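Uncharacterized protein (Pyrococcus horikoshii, PDB 2CYJ) is of unknown function, a small single-chain alpha/beta protein of the DUF498/Mth938 family whose biochemical role has not been assigned. Local coordinates at residues A[1-6]-A[96-101]; A[24-29]-A[57-62]; A[45-50]-A[73-78]; A[61-66]-A[86-91]; A[66-71]-A[91-96]. One frame throughout, in Å; residues are numbered along the deposited sequence.

Contact 1. Residues A[1-6]-A[96-101]; sequences MKIEEV and EALKLL
Met1, Ile3 and Val6 meet Leu98 and Leu101 through methyl groups, with no aromatic ring or other flat side-chain group in the interface; the one flat element touched is the peptide carbonyl of Leu98. This is a strand packed on a helix: residues 3-6 of the outer strand of the three-stranded antiparallel sheet run antiparallel to residues 96-101 of helix 94-104, at 172° with the axes 10.0 Å apart at closest. Leu98 and Leu101 also touch strand 110-115, so this helix lies between the small sheet and the mixed five-stranded one. A classic beta bulge sets Glu4 and Glu5 opposite Lys12, which is consistent with Ile3 and Val6, three apart in sequence, both pointing at the helix. Val6 straddles one methyl of Leu98: CD1 of Leu98 is 3.7 Å from CG2 of Val6 and 3.9 Å from its CG1. The other methyl, Leu98 CD2, faces Ile3 CD1 at 4.0 Å. Ahead of the strand the Met1 chain leaves with CG anti to the backbone N (chi1 -164°), then bends at chi2 and chi3, and its terminal CE comes to 3.8 Å from Leu101 CG. Met1 and Leu101 both also pack on Ile24. The closest approach belongs to Ile3, whose CD1 presses on the backbone of the helix, 3.4 Å from Leu98 O.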
# COMPACT_ATOMS: atom_id res chain seq x y z
N MET A 1 4.81 -10.41 10.28
CA MET A 1 4.99 -9.69 8.99
C MET A 1 6.49 -9.55 8.74
O MET A 1 7.16 -8.78 9.43
CB MET A 1 4.32 -8.31 9.08
CG MET A 1 4.06 -7.59 7.75
SD MET A 1 5.51 -7.12 6.78
CE MET A 1 6.16 -5.81 7.78
N LYS A 2 7.01 -10.32 7.78
CA LYS A 2 8.42 -10.28 7.44
C LYS A 2 8.58 -10.14 5.94
O LYS A 2 7.84 -10.74 5.16
CB LYS A 2 9.14 -11.52 7.98
CG LYS A 2 9.21 -11.53 9.50
CD LYS A 2 10.28 -12.45 10.05
CE LYS A 2 10.30 -12.39 11.57
NZ LYS A 2 11.39 -13.22 12.15
N ILE A 3 9.53 -9.30 5.53
CA ILE A 3 9.79 -9.03 4.12
C ILE A 3 11.13 -9.64 3.76
O ILE A 3 12.16 -9.28 4.34
CB ILE A 3 9.78 -7.50 3.89
CG1 ILE A 3 8.40 -6.95 4.27
CG2 ILE A 3 10.10 -7.19 2.44
CD1 ILE A 3 8.40 -5.50 4.68
N GLU A 4 11.12 -10.57 2.82
CA GLU A 4 12.35 -11.26 2.43
C GLU A 4 13.03 -10.79 1.15
O GLU A 4 14.26 -10.82 1.06
CB GLU A 4 12.09 -12.77 2.29
CG GLU A 4 11.76 -13.53 3.58
CD GLU A 4 10.27 -13.52 3.93
OE1 GLU A 4 9.43 -13.45 3.01
OE2 GLU A 4 9.95 -13.61 5.14
N GLU A 5 12.25 -10.38 0.16
CA GLU A 5 12.80 -9.92 -1.12
C GLU A 5 11.91 -8.85 -1.72
O GLU A 5 10.70 -8.92 -1.60
CB GLU A 5 12.84 -11.07 -2.15
CG GLU A 5 13.96 -12.08 -1.99
CD GLU A 5 15.33 -11.42 -1.93
OE1 GLU A 5 15.62 -10.57 -2.78
OE2 GLU A 5 16.10 -11.79 -1.02
N VAL A 6 12.54 -7.87 -2.37
CA VAL A 6 11.80 -6.79 -3.01
C VAL A 6 12.49 -6.47 -4.33
O VAL A 6 13.66 -6.12 -4.35
CB VAL A 6 11.75 -5.52 -2.13
CG1 VAL A 6 10.96 -4.43 -2.82
CG2 VAL A 6 11.08 -5.86 -0.80
N GLU A 96 11.97 1.62 -0.60
CA GLU A 96 12.16 2.41 0.61
C GLU A 96 10.93 2.23 1.50
O GLU A 96 11.05 2.06 2.72
CB GLU A 96 12.33 3.89 0.27
CG GLU A 96 12.33 4.77 1.53
CD GLU A 96 12.36 6.26 1.26
OE1 GLU A 96 12.14 6.68 0.10
OE2 GLU A 96 12.59 7.02 2.21
N ALA A 97 9.75 2.26 0.90
CA ALA A 97 8.53 2.11 1.68
C ALA A 97 8.49 0.79 2.46
O ALA A 97 8.09 0.78 3.62
CB ALA A 97 7.29 2.24 0.78
N LEU A 98 8.89 -0.31 1.83
CA LEU A 98 8.87 -1.60 2.52
C LEU A 98 9.96 -1.68 3.57
O LEU A 98 9.80 -2.36 4.59
CB LEU A 98 8.99 -2.75 1.51
CG LEU A 98 7.69 -3.00 0.74
CD1 LEU A 98 7.94 -3.95 -0.41
CD2 LEU A 98 6.63 -3.57 1.67
N LYS A 99 11.08 -1.00 3.34
CA LYS A 99 12.14 -1.01 4.33
C LYS A 99 11.63 -0.22 5.55
O LYS A 99 11.87 -0.63 6.70
CB LYS A 99 13.41 -0.37 3.76
CG LYS A 99 14.67 -0.68 4.58
CD LYS A 99 14.94 -2.19 4.66
CE LYS A 99 16.21 -2.51 5.44
NZ LYS A 99 16.30 -3.98 5.67
N LEU A 100 10.90 0.87 5.32
CA LEU A 100 10.35 1.66 6.41
C LEU A 100 9.24 0.88 7.12
O LEU A 100 9.09 0.96 8.33
CB LEU A 100 9.79 2.99 5.89
CG LEU A 100 9.20 3.94 6.94
CD1 LEU A 100 10.29 4.40 7.91
CD2 LEU A 100 8.60 5.14 6.22
N LEU A 101 8.45 0.11 6.36
CA LEU A 101 7.39 -0.70 6.97
C LEU A 101 8.02 -1.68 7.97
O LEU A 101 7.52 -1.87 9.08
CB LEU A 101 6.62 -1.47 5.90
CG LEU A 101 5.43 -2.29 6.41
CD1 LEU A 101 4.37 -1.36 7.00
CD2 LEU A 101 4.85 -3.12 5.27

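Contact 2. Residues A[24-29]-A[57-62]; sequences IYPSGR and LVEDFD
Glu59 reaches across to Ser27 and is held by two hydrogen bonds, one to each carboxylate oxygen. OE2 of Glu59 accepts from Ser27 N at 2.9 Å, while Ser27 OG donates to Glu59 OE1 at 2.7 Å; both oxygens use their syn lone pairs, so the serine grips the carboxylate in a fork. Ser27 OG lies between its own backbone N and carbonyl carbon (chi1 62°), which turns it to the same side as its N-H. The charge pairing is looser. Arg29 NH1 stands 3.8 Å from Glu59 OE1, a long salt bridge in which OE1 lies well out of the guanidinium plane, so only the charges attract; a water joins the same two atoms by shorter hydrogen bonds. An alanine here would probably leave Ser27 N and OG without these acceptors and remove the carboxylate charge near Arg29. Apolar contacts flank this: Pro26 CG rests 3.7 Å from Phe61 CB, and Tyr25 CE1 lies 4.1 Å from Val58 CB. The type I turn from Tyr25 to Gly28 connects strands 22-24 and 30-32, whereas 57-62 leads from helix 50-54 into strand 63-68; Tyr25 and Phe61 both pack on Leu111 of strand 110-115, which runs between strands 22-24 and 63-68.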
# COMPACT_ATOMS: atom_id res chain seq x y z
N ILE A 24 -1.41 -4.78 2.94
CA ILE A 24 -1.02 -5.44 4.18
C ILE A 24 -1.76 -4.69 5.29
O ILE A 24 -1.54 -3.49 5.50
CB ILE A 24 0.49 -5.36 4.44
CG1 ILE A 24 1.25 -5.99 3.27
CG2 ILE A 24 0.84 -6.05 5.75
CD1 ILE A 24 2.75 -5.68 3.25
N TYR A 25 -2.67 -5.39 5.96
CA TYR A 25 -3.44 -4.81 7.05
C TYR A 25 -2.64 -4.77 8.35
O TYR A 25 -1.66 -5.49 8.50
CB TYR A 25 -4.73 -5.62 7.22
CG TYR A 25 -5.65 -5.43 6.05
CD1 TYR A 25 -6.51 -4.34 6.01
CD2 TYR A 25 -5.60 -6.28 4.94
CE1 TYR A 25 -7.30 -4.08 4.90
CE2 TYR A 25 -6.39 -6.02 3.81
CZ TYR A 25 -7.24 -4.92 3.81
OH TYR A 25 -8.03 -4.62 2.72
N PRO A 26 -3.05 -3.92 9.30
CA PRO A 26 -2.35 -3.79 10.59
C PRO A 26 -2.09 -5.11 11.30
O PRO A 26 -1.07 -5.25 11.98
CB PRO A 26 -3.29 -2.89 11.40
CG PRO A 26 -3.86 -2.00 10.36
CD PRO A 26 -4.14 -2.93 9.20
N SER A 27 -3.01 -6.05 11.15
CA SER A 27 -2.91 -7.38 11.77
C SER A 27 -1.91 -8.27 11.06
O SER A 27 -1.58 -9.34 11.57
CB SER A 27 -4.26 -8.09 11.73
OG SER A 27 -4.67 -8.29 10.38
N GLY A 28 -1.47 -7.87 9.88
CA GLY A 28 -0.54 -8.71 9.14
C GLY A 28 -1.25 -9.50 8.05
O GLY A 28 -0.60 -10.22 7.29
N ARG A 29 -2.57 -9.41 7.99
CA ARG A 29 -3.31 -10.11 6.94
C ARG A 29 -2.92 -9.45 5.62
O ARG A 29 -2.74 -8.23 5.55
CB ARG A 29 -4.81 -9.96 7.15
CG ARG A 29 -5.33 -10.77 8.33
CD ARG A 29 -6.78 -10.47 8.62
NE ARG A 29 -7.21 -11.14 9.84
CZ ARG A 29 -8.35 -10.90 10.47
NH1 ARG A 29 -9.19 -9.99 9.99
NH2 ARG A 29 -8.65 -11.56 11.58
N LEU A 57 -10.51 0.10 4.39
CA LEU A 57 -10.80 0.58 5.74
C LEU A 57 -11.57 -0.54 6.45
O LEU A 57 -12.80 -0.50 6.61
CB LEU A 57 -11.63 1.86 5.67
CG LEU A 57 -10.97 2.94 4.81
CD1 LEU A 57 -11.84 4.18 4.84
CD2 LEU A 57 -9.57 3.27 5.33
N VAL A 58 -10.81 -1.54 6.88
CA VAL A 58 -11.36 -2.74 7.52
C VAL A 58 -10.90 -2.89 8.97
O VAL A 58 -11.67 -3.33 9.82
CB VAL A 58 -10.93 -3.99 6.71
CG1 VAL A 58 -11.45 -5.25 7.35
CG2 VAL A 58 -11.45 -3.88 5.27
N GLU A 59 -9.64 -2.55 9.22
CA GLU A 59 -9.08 -2.58 10.57
C GLU A 59 -8.67 -1.16 10.91
O GLU A 59 -8.31 -0.38 10.02
CB GLU A 59 -7.84 -3.48 10.62
CG GLU A 59 -8.11 -4.93 10.26
CD GLU A 59 -6.84 -5.77 10.29
OE1 GLU A 59 -6.92 -6.95 9.89
OE2 GLU A 59 -5.78 -5.26 10.71
N ASP A 60 -8.72 -0.83 12.20
CA ASP A 60 -8.32 0.49 12.67
C ASP A 60 -6.81 0.62 12.44
O ASP A 60 -6.06 -0.36 12.57
CB ASP A 60 -8.65 0.61 14.16
CG ASP A 60 -8.59 2.04 14.66
OD1 ASP A 60 -9.02 2.95 13.93
OD2 ASP A 60 -8.11 2.25 15.80
N PHE A 61 -6.36 1.81 12.09
CA PHE A 61 -4.93 2.03 11.86
C PHE A 61 -4.53 3.46 12.20
O PHE A 61 -5.38 4.36 12.25
CB PHE A 61 -4.56 1.68 10.40
CG PHE A 61 -5.26 2.53 9.37
CD1 PHE A 61 -4.63 3.63 8.80
CD2 PHE A 61 -6.56 2.22 8.97
CE1 PHE A 61 -5.29 4.42 7.84
CE2 PHE A 61 -7.22 2.99 8.02
CZ PHE A 61 -6.58 4.10 7.46
N ASP A 62 -3.24 3.64 12.44
CA ASP A 62 -2.65 4.93 12.78
C ASP A 62 -1.93 5.52 11.59
O ASP A 62 -1.89 6.74 11.40
CB ASP A 62 -1.62 4.76 13.91
CG ASP A 62 -2.20 4.13 15.15
OD1 ASP A 62 -3.21 4.66 15.67
OD2 ASP A 62 -1.65 3.10 15.62
O HOH W 1 -9.04 -7.77 8.63

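Contact 3. Residues A[45-50]-A[73-78]; sequences SHKLDP and MLSLLP
Leu48 bonds through both its backbone polar atoms to the 73-78 segment: its N donates to Ser75 O at 3.0 Å, and its O accepts from Leu77 N at 3.1 Å in a nearly straight bond, 173° at the hydrogen. A third bond runs from Ser75 N to His46 O. Side chains fill in around this ladder. Leu48 and Leu76 lie side by side on one face, Leu48 CB 4.0 Å from Leu76 CD2. Lys47 and Ser75 are on the other face, and Lys47 crosses Leu77 at about a right angle, its CB 3.8 Å from Leu77 CD2. The Lys47 chain bends at chi2 (-68°), and its ammonium group joins a water that also bonds Ser75 OG and Met73 O. That same Met73 O sits 3.6 Å above the imidazole plane of His46, over the ring centre. Leu77 CD1 closes the far end, 3.6 Å from Asp49 CB. Farther out, Ser38 OG bonds Asp49 N, Ser80 OG gives Leu48 O a second partner, and Glu91 OE2 bonds Leu76 N. Asp49 OD1 turns away from the pair to bond Glu52 N. This is a short two-stranded parallel sheet of two bridged residue pairs, with each strand running straight into a helix: Asp49 is the N-cap of 50-54, and Leu77 holds the N-cap position of 78-83.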
# COMPACT_ATOMS: atom_id res chain seq x y z
N SER A 45 -4.68 3.00 -12.51
CA SER A 45 -4.63 2.97 -11.06
C SER A 45 -3.46 3.80 -10.56
O SER A 45 -3.16 3.80 -9.36
CB SER A 45 -4.50 1.53 -10.56
OG SER A 45 -5.64 0.78 -10.91
N HIS A 46 -2.80 4.48 -11.49
CA HIS A 46 -1.65 5.35 -11.23
C HIS A 46 -2.07 6.46 -10.28
O HIS A 46 -1.23 7.19 -9.73
CB HIS A 46 -1.18 5.99 -12.53
CG HIS A 46 0.23 5.65 -12.90
ND1 HIS A 46 0.99 6.45 -13.72
CD2 HIS A 46 1.00 4.58 -12.60
CE1 HIS A 46 2.17 5.89 -13.91
NE2 HIS A 46 2.20 4.75 -13.24
N LYS A 47 -3.38 6.61 -10.13
CA LYS A 47 -3.98 7.59 -9.26
C LYS A 47 -4.94 6.80 -8.39
O LYS A 47 -6.07 6.52 -8.79
CB LYS A 47 -4.76 8.63 -10.08
CG LYS A 47 -3.91 9.41 -11.07
CD LYS A 47 -2.94 10.33 -10.36
CE LYS A 47 -2.08 11.09 -11.36
NZ LYS A 47 -1.11 12.00 -10.68
N LEU A 48 -4.48 6.42 -7.20
CA LEU A 48 -5.30 5.62 -6.30
C LEU A 48 -6.46 6.49 -5.82
O LEU A 48 -6.26 7.49 -5.14
CB LEU A 48 -4.45 5.13 -5.12
CG LEU A 48 -5.01 3.88 -4.43
CD1 LEU A 48 -3.88 3.12 -3.75
CD2 LEU A 48 -6.10 4.28 -3.45
N ASP A 49 -7.68 6.11 -6.19
CA ASP A 49 -8.80 6.96 -5.81
C ASP A 49 -9.52 6.56 -4.53
O ASP A 49 -9.31 5.48 -3.99
CB ASP A 49 -9.78 7.15 -6.99
CG ASP A 49 -10.57 5.91 -7.32
OD1 ASP A 49 -10.76 5.04 -6.45
OD2 ASP A 49 -11.03 5.83 -8.48
N PRO A 50 -10.38 7.46 -4.02
CA PRO A 50 -11.09 7.13 -2.78
C PRO A 50 -11.99 5.91 -2.81
O PRO A 50 -12.15 5.24 -1.80
CB PRO A 50 -11.82 8.43 -2.44
CG PRO A 50 -12.04 9.06 -3.77
CD PRO A 50 -10.73 8.81 -4.49
N MET A 73 5.76 6.10 -9.32
CA MET A 73 4.79 6.67 -10.25
C MET A 73 3.33 6.69 -9.81
O MET A 73 2.49 7.32 -10.46
CB MET A 73 4.92 5.98 -11.61
CG MET A 73 6.31 6.14 -12.17
SD MET A 73 6.39 5.70 -13.91
CE MET A 73 8.15 5.94 -14.23
N LEU A 74 3.03 6.01 -8.71
CA LEU A 74 1.67 5.99 -8.20
C LEU A 74 1.50 7.07 -7.14
O LEU A 74 2.44 7.39 -6.43
CB LEU A 74 1.35 4.63 -7.56
CG LEU A 74 0.02 4.56 -6.81
CD1 LEU A 74 -1.13 4.77 -7.77
CD2 LEU A 74 -0.10 3.21 -6.11
N SER A 75 0.31 7.63 -7.03
CA SER A 75 0.09 8.61 -5.98
C SER A 75 -1.37 8.59 -5.57
O SER A 75 -2.23 8.19 -6.35
CB SER A 75 0.49 10.01 -6.43
OG SER A 75 -0.37 10.48 -7.44
N LEU A 76 -1.62 9.00 -4.33
CA LEU A 76 -2.98 9.09 -3.80
C LEU A 76 -3.61 10.36 -4.32
O LEU A 76 -2.99 11.42 -4.30
CB LEU A 76 -2.95 9.18 -2.27
CG LEU A 76 -2.56 7.97 -1.43
CD1 LEU A 76 -2.41 8.39 0.02
CD2 LEU A 76 -3.61 6.89 -1.58
N LEU A 77 -4.85 10.27 -4.78
CA LEU A 77 -5.54 11.47 -5.25
C LEU A 77 -5.84 12.31 -4.02
O LEU A 77 -5.85 11.81 -2.89
CB LEU A 77 -6.84 11.10 -5.96
CG LEU A 77 -6.71 10.57 -7.39
CD1 LEU A 77 -8.08 10.19 -7.92
CD2 LEU A 77 -6.08 11.65 -8.27
N PRO A 78 -6.07 13.62 -4.21
CA PRO A 78 -6.37 14.49 -3.07
C PRO A 78 -7.56 13.99 -2.24
O PRO A 78 -7.53 14.05 -1.01
CB PRO A 78 -6.65 15.83 -3.75
CG PRO A 78 -5.72 15.80 -4.92
CD PRO A 78 -5.91 14.39 -5.45
O HOH W 2 0.88 9.82 -9.79

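Contact 4. Residues A[61-66]-A[86-91]; sequences FDVLLV and DKEVIE
Lys87 NZ is gripped by Phe61 O and by a water. The bond to Phe61 O is 2.7 Å long and arrives nearly along the C=O axis, at 175°; the water accepts from NZ at 3.0 Å and donates to Asp62 OD1, which also pairs with Arg109. The Lys87 chain is bent at chi2 (-60°) and crosses the Phe61 side chain at about a right angle, with CG 3.8 Å from Phe61 CE1 and CE over one ring face. The ammonium itself is far enough from the ring centre that any cation-pi attraction is weak at most. Beyond this end lies a regular parallel pair, strand 63-68 with the sheet-edge strand 88-92, joined by a crossover that carries strand 75-76 and helix 78-83, a beta-alpha-beta connection. Four hydrogen bonds bind it, from Glu88 N to Asp62 O, Leu64 N to Glu88 O, Ile90 N to Leu64 O and Val66 N to Ile90 O, the last at 2.7 Å. On the face of Val63 and Ile90, Val63 CG1 meets Ile90 CD1 at 3.9 Å; Leu65 and Ile90 also touch helix 94-104. Leu64, Val66 and Val89 are on the opposite face, where they pack on Leu76. Glu88 lies beside Val63, its OE1 3.5 Å from Val63 CG2 and salt-bridged to Lys108.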
# COMPACT_ATOMS: atom_id res chain seq x y z
N PHE A 61 -6.36 1.81 12.09
CA PHE A 61 -4.93 2.03 11.86
C PHE A 61 -4.53 3.46 12.20
O PHE A 61 -5.38 4.36 12.25
CB PHE A 61 -4.56 1.68 10.40
CG PHE A 61 -5.26 2.53 9.37
CD1 PHE A 61 -4.63 3.63 8.80
CD2 PHE A 61 -6.56 2.22 8.97
CE1 PHE A 61 -5.29 4.42 7.84
CE2 PHE A 61 -7.22 2.99 8.02
CZ PHE A 61 -6.58 4.10 7.46
N ASP A 62 -3.24 3.64 12.44
CA ASP A 62 -2.65 4.93 12.78
C ASP A 62 -1.93 5.52 11.59
O ASP A 62 -1.89 6.74 11.40
CB ASP A 62 -1.62 4.76 13.91
CG ASP A 62 -2.20 4.13 15.15
OD1 ASP A 62 -3.21 4.66 15.67
OD2 ASP A 62 -1.65 3.10 15.62
N VAL A 63 -1.37 4.64 10.78
CA VAL A 63 -0.55 5.02 9.65
C VAL A 63 -0.97 4.36 8.36
O VAL A 63 -1.22 3.15 8.36
CB VAL A 63 0.92 4.60 9.91
CG1 VAL A 63 1.80 4.96 8.71
CG2 VAL A 63 1.45 5.23 11.19
N LEU A 64 -1.07 5.14 7.29
CA LEU A 64 -1.32 4.59 5.96
C LEU A 64 0.02 4.76 5.25
O LEU A 64 0.52 5.88 5.09
CB LEU A 64 -2.39 5.35 5.16
CG LEU A 64 -2.44 4.91 3.68
CD1 LEU A 64 -2.92 3.46 3.56
CD2 LEU A 64 -3.34 5.84 2.89
N LEU A 65 0.62 3.63 4.86
CA LEU A 65 1.91 3.64 4.17
C LEU A 65 1.70 3.15 2.75
O LEU A 65 1.19 2.05 2.52
CB LEU A 65 2.90 2.74 4.91
CG LEU A 65 4.34 2.59 4.37
CD1 LEU A 65 4.37 1.54 3.26
CD2 LEU A 65 4.87 3.93 3.89
N VAL A 66 2.07 3.98 1.79
CA VAL A 66 1.91 3.61 0.39
C VAL A 66 3.24 3.47 -0.32
O VAL A 66 4.05 4.40 -0.31
CB VAL A 66 1.06 4.66 -0.40
CG1 VAL A 66 0.83 4.19 -1.84
CG2 VAL A 66 -0.29 4.88 0.30
N ASP A 86 -6.90 12.33 9.01
CA ASP A 86 -6.67 12.25 10.45
C ASP A 86 -5.59 11.23 10.81
O ASP A 86 -5.32 10.98 11.98
CB ASP A 86 -7.98 11.90 11.18
CG ASP A 86 -8.54 10.56 10.76
OD1 ASP A 86 -8.37 10.17 9.58
OD2 ASP A 86 -9.19 9.90 11.60
N LYS A 87 -4.97 10.64 9.79
CA LYS A 87 -3.94 9.63 10.00
C LYS A 87 -2.55 10.11 9.57
O LYS A 87 -2.40 11.15 8.93
CB LYS A 87 -4.30 8.37 9.20
CG LYS A 87 -5.68 7.80 9.47
CD LYS A 87 -5.85 7.41 10.92
CE LYS A 87 -7.14 6.63 11.15
NZ LYS A 87 -7.30 6.26 12.58
N GLU A 88 -1.53 9.34 9.94
CA GLU A 88 -0.16 9.64 9.54
C GLU A 88 -0.09 8.98 8.17
O GLU A 88 -0.35 7.78 8.05
CB GLU A 88 0.82 9.02 10.54
CG GLU A 88 2.30 9.22 10.22
CD GLU A 88 3.20 8.77 11.35
OE1 GLU A 88 2.68 8.30 12.39
OE2 GLU A 88 4.44 8.87 11.21
N VAL A 89 0.22 9.75 7.13
CA VAL A 89 0.26 9.21 5.77
C VAL A 89 1.64 9.34 5.14
O VAL A 89 2.19 10.44 5.04
CB VAL A 89 -0.81 9.89 4.89
CG1 VAL A 89 -0.73 9.37 3.46
CG2 VAL A 89 -2.20 9.63 5.48
N ILE A 90 2.17 8.21 4.72
CA ILE A 90 3.50 8.14 4.14
C ILE A 90 3.44 7.57 2.72
O ILE A 90 2.84 6.52 2.50
CB ILE A 90 4.38 7.21 4.98
CG1 ILE A 90 4.33 7.61 6.45
CG2 ILE A 90 5.83 7.25 4.46
CD1 ILE A 90 5.03 6.62 7.37
N GLU A 91 4.05 8.27 1.77
CA GLU A 91 4.08 7.81 0.39
C GLU A 91 5.53 7.84 -0.07
O GLU A 91 6.12 8.91 -0.19
CB GLU A 91 3.24 8.72 -0.50
CG GLU A 91 1.76 8.72 -0.19
CD GLU A 91 0.96 9.45 -1.25
OE1 GLU A 91 0.39 10.52 -0.94
OE2 GLU A 91 0.91 8.97 -2.40
O HOH W 3 -5.21 6.34 14.67

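Contact 5. Residues A[66-71]-A[91-96]; sequences VGTGIY and EKPTKE. With SO4 (sulfate ion), chain C.
Thr68 and Glu91 cross at about a right angle, Thr68 CG2 lying 4.0 Å from Glu91 CB. Thr94 approaches from the helix side, with OG1 anti to its carbonyl carbon and beside its own N (chi1 -64°). There OG1 accepts from Gly69 N at 2.9 Å and also bonds His115 O, while Thr94 N donates to Gly69 O at 2.8 Å from well above the carbonyl plane. Gly67 lies so near this hydroxyl that a CB on it would clash with Thr94 OG1, and the positive phi of Gly69 also calls for glycine. The backbone ladder runs on: Lys92 N donates to Val66 O at 3.0 Å, and Thr68 N to Lys92 O. Lys92, bent at chi2, extends its ammonium to a sulfate ion, probably from the crystallisation liquor, with weak bonds from NZ to O1 at 2.9 Å and to O4 at 3.0 Å. An alanine in place of this lysine would probably leave the sulfate without these two bonds and without the positive charge beside it. A water spans Ile70 O and Lys95 N. Here strand 88-92, paired in parallel with 63-68, turns through Pro93, the N-cap residue, into helix 94-104: the passage from a parallel strand into the following helix, as in alpha/beta folds.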
# COMPACT_ATOMS: atom_id res chain seq x y z
N VAL A 66 2.07 3.98 1.79
CA VAL A 66 1.91 3.61 0.39
C VAL A 66 3.24 3.47 -0.32
O VAL A 66 4.05 4.40 -0.31
CB VAL A 66 1.06 4.66 -0.40
CG1 VAL A 66 0.83 4.19 -1.84
CG2 VAL A 66 -0.29 4.88 0.30
N GLY A 67 3.47 2.28 -0.89
CA GLY A 67 4.66 2.01 -1.69
C GLY A 67 4.17 2.43 -3.08
O GLY A 67 3.34 1.75 -3.70
N THR A 68 4.69 3.56 -3.55
CA THR A 68 4.25 4.16 -4.80
C THR A 68 4.80 3.60 -6.09
O THR A 68 4.70 4.25 -7.14
CB THR A 68 4.54 5.67 -4.74
OG1 THR A 68 5.94 5.85 -4.51
CG2 THR A 68 3.76 6.32 -3.60
N GLY A 69 5.35 2.40 -6.02
CA GLY A 69 5.95 1.78 -7.18
C GLY A 69 7.45 1.87 -7.02
O GLY A 69 7.96 2.74 -6.32
N ILE A 70 8.18 0.97 -7.66
CA ILE A 70 9.63 0.99 -7.60
C ILE A 70 10.13 2.36 -8.04
O ILE A 70 11.11 2.87 -7.49
CB ILE A 70 10.22 -0.10 -8.51
CG1 ILE A 70 9.87 -1.49 -7.96
CG2 ILE A 70 11.74 0.09 -8.66
CD1 ILE A 70 10.51 -1.83 -6.61
N TYR A 71 9.45 2.96 -9.01
CA TYR A 71 9.85 4.27 -9.53
C TYR A 71 8.98 5.43 -9.06
O TYR A 71 9.05 6.54 -9.60
CB TYR A 71 9.94 4.21 -11.06
CG TYR A 71 11.01 3.25 -11.53
CD1 TYR A 71 10.68 2.00 -12.08
CD2 TYR A 71 12.37 3.56 -11.40
CE1 TYR A 71 11.68 1.10 -12.48
CE2 TYR A 71 13.37 2.67 -11.80
CZ TYR A 71 13.02 1.44 -12.33
OH TYR A 71 14.00 0.56 -12.72
N GLU A 91 4.05 8.27 1.77
CA GLU A 91 4.08 7.81 0.39
C GLU A 91 5.53 7.84 -0.07
O GLU A 91 6.12 8.91 -0.19
CB GLU A 91 3.24 8.72 -0.50
CG GLU A 91 1.76 8.72 -0.19
CD GLU A 91 0.96 9.45 -1.25
OE1 GLU A 91 0.39 10.52 -0.94
OE2 GLU A 91 0.91 8.97 -2.40
N LYS A 92 6.09 6.66 -0.33
CA LYS A 92 7.48 6.54 -0.78
C LYS A 92 7.64 5.44 -1.82
O LYS A 92 6.84 4.51 -1.85
CB LYS A 92 8.41 6.18 0.38
CG LYS A 92 8.45 7.20 1.51
CD LYS A 92 9.03 8.50 1.04
CE LYS A 92 8.83 9.58 2.09
NZ LYS A 92 9.50 10.84 1.69
N PRO A 93 8.66 5.54 -2.69
CA PRO A 93 8.88 4.50 -3.69
C PRO A 93 8.92 3.17 -2.93
O PRO A 93 9.37 3.10 -1.78
CB PRO A 93 10.21 4.90 -4.32
CG PRO A 93 10.12 6.43 -4.27
CD PRO A 93 9.61 6.66 -2.87
N THR A 94 8.48 2.12 -3.60
CA THR A 94 8.32 0.84 -2.96
C THR A 94 9.42 0.19 -2.16
O THR A 94 9.15 -0.31 -1.07
CB THR A 94 7.71 -0.13 -3.96
OG1 THR A 94 6.41 0.35 -4.29
CG2 THR A 94 7.59 -1.55 -3.39
N LYS A 95 10.66 0.20 -2.64
CA LYS A 95 11.67 -0.46 -1.84
C LYS A 95 11.92 0.29 -0.53
O LYS A 95 12.03 -0.33 0.53
CB LYS A 95 12.97 -0.68 -2.61
CG LYS A 95 13.92 -1.62 -1.86
CD LYS A 95 15.04 -2.17 -2.71
CE LYS A 95 14.54 -3.15 -3.75
NZ LYS A 95 15.70 -3.95 -4.27
N GLU A 96 11.97 1.62 -0.60
CA GLU A 96 12.16 2.41 0.61
C GLU A 96 10.93 2.23 1.50
O GLU A 96 11.05 2.06 2.72
CB GLU A 96 12.33 3.89 0.27
CG GLU A 96 12.33 4.77 1.53
CD GLU A 96 12.36 6.26 1.26
OE1 GLU A 96 12.14 6.68 0.10
OE2 GLU A 96 12.59 7.02 2.21
S SO4 C . 12.39 10.37 3.12
O1 SO4 C . 11.20 9.83 3.80
O2 SO4 C . 13.53 10.31 4.05
O3 SO4 C . 12.66 9.57 1.91
O4 SO4 C . 12.16 11.77 2.72
O HOH W 4 12.00 1.54 -5.14

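Overall arrangement
Contacts 4 and 5 run along the same strand pair, 63-68 with 88-92, and are mainly backbone ladder; contact 5 adds the turn into helix 94-104. Contact 1 uses that helix too, but has no hydrogen bonds and packs apolar side chains against the small antiparallel sheet. Contact 3, on the opposite side of the chain's centre from contact 1, is a second, shorter parallel ladder tied to strands 63-68 and 88-92 by Leu74 N to Thr68 O and Leu76 N to Glu91 OE2. Contact 2 joins two loops by side-chain charge and hydrogen bonds, and shares Phe61 and Asp62 with contact 4. All five are partly buried; contact 2 has the most exposed residues, contact 1 none, and contacts 3, 4 and 5 each have five buried.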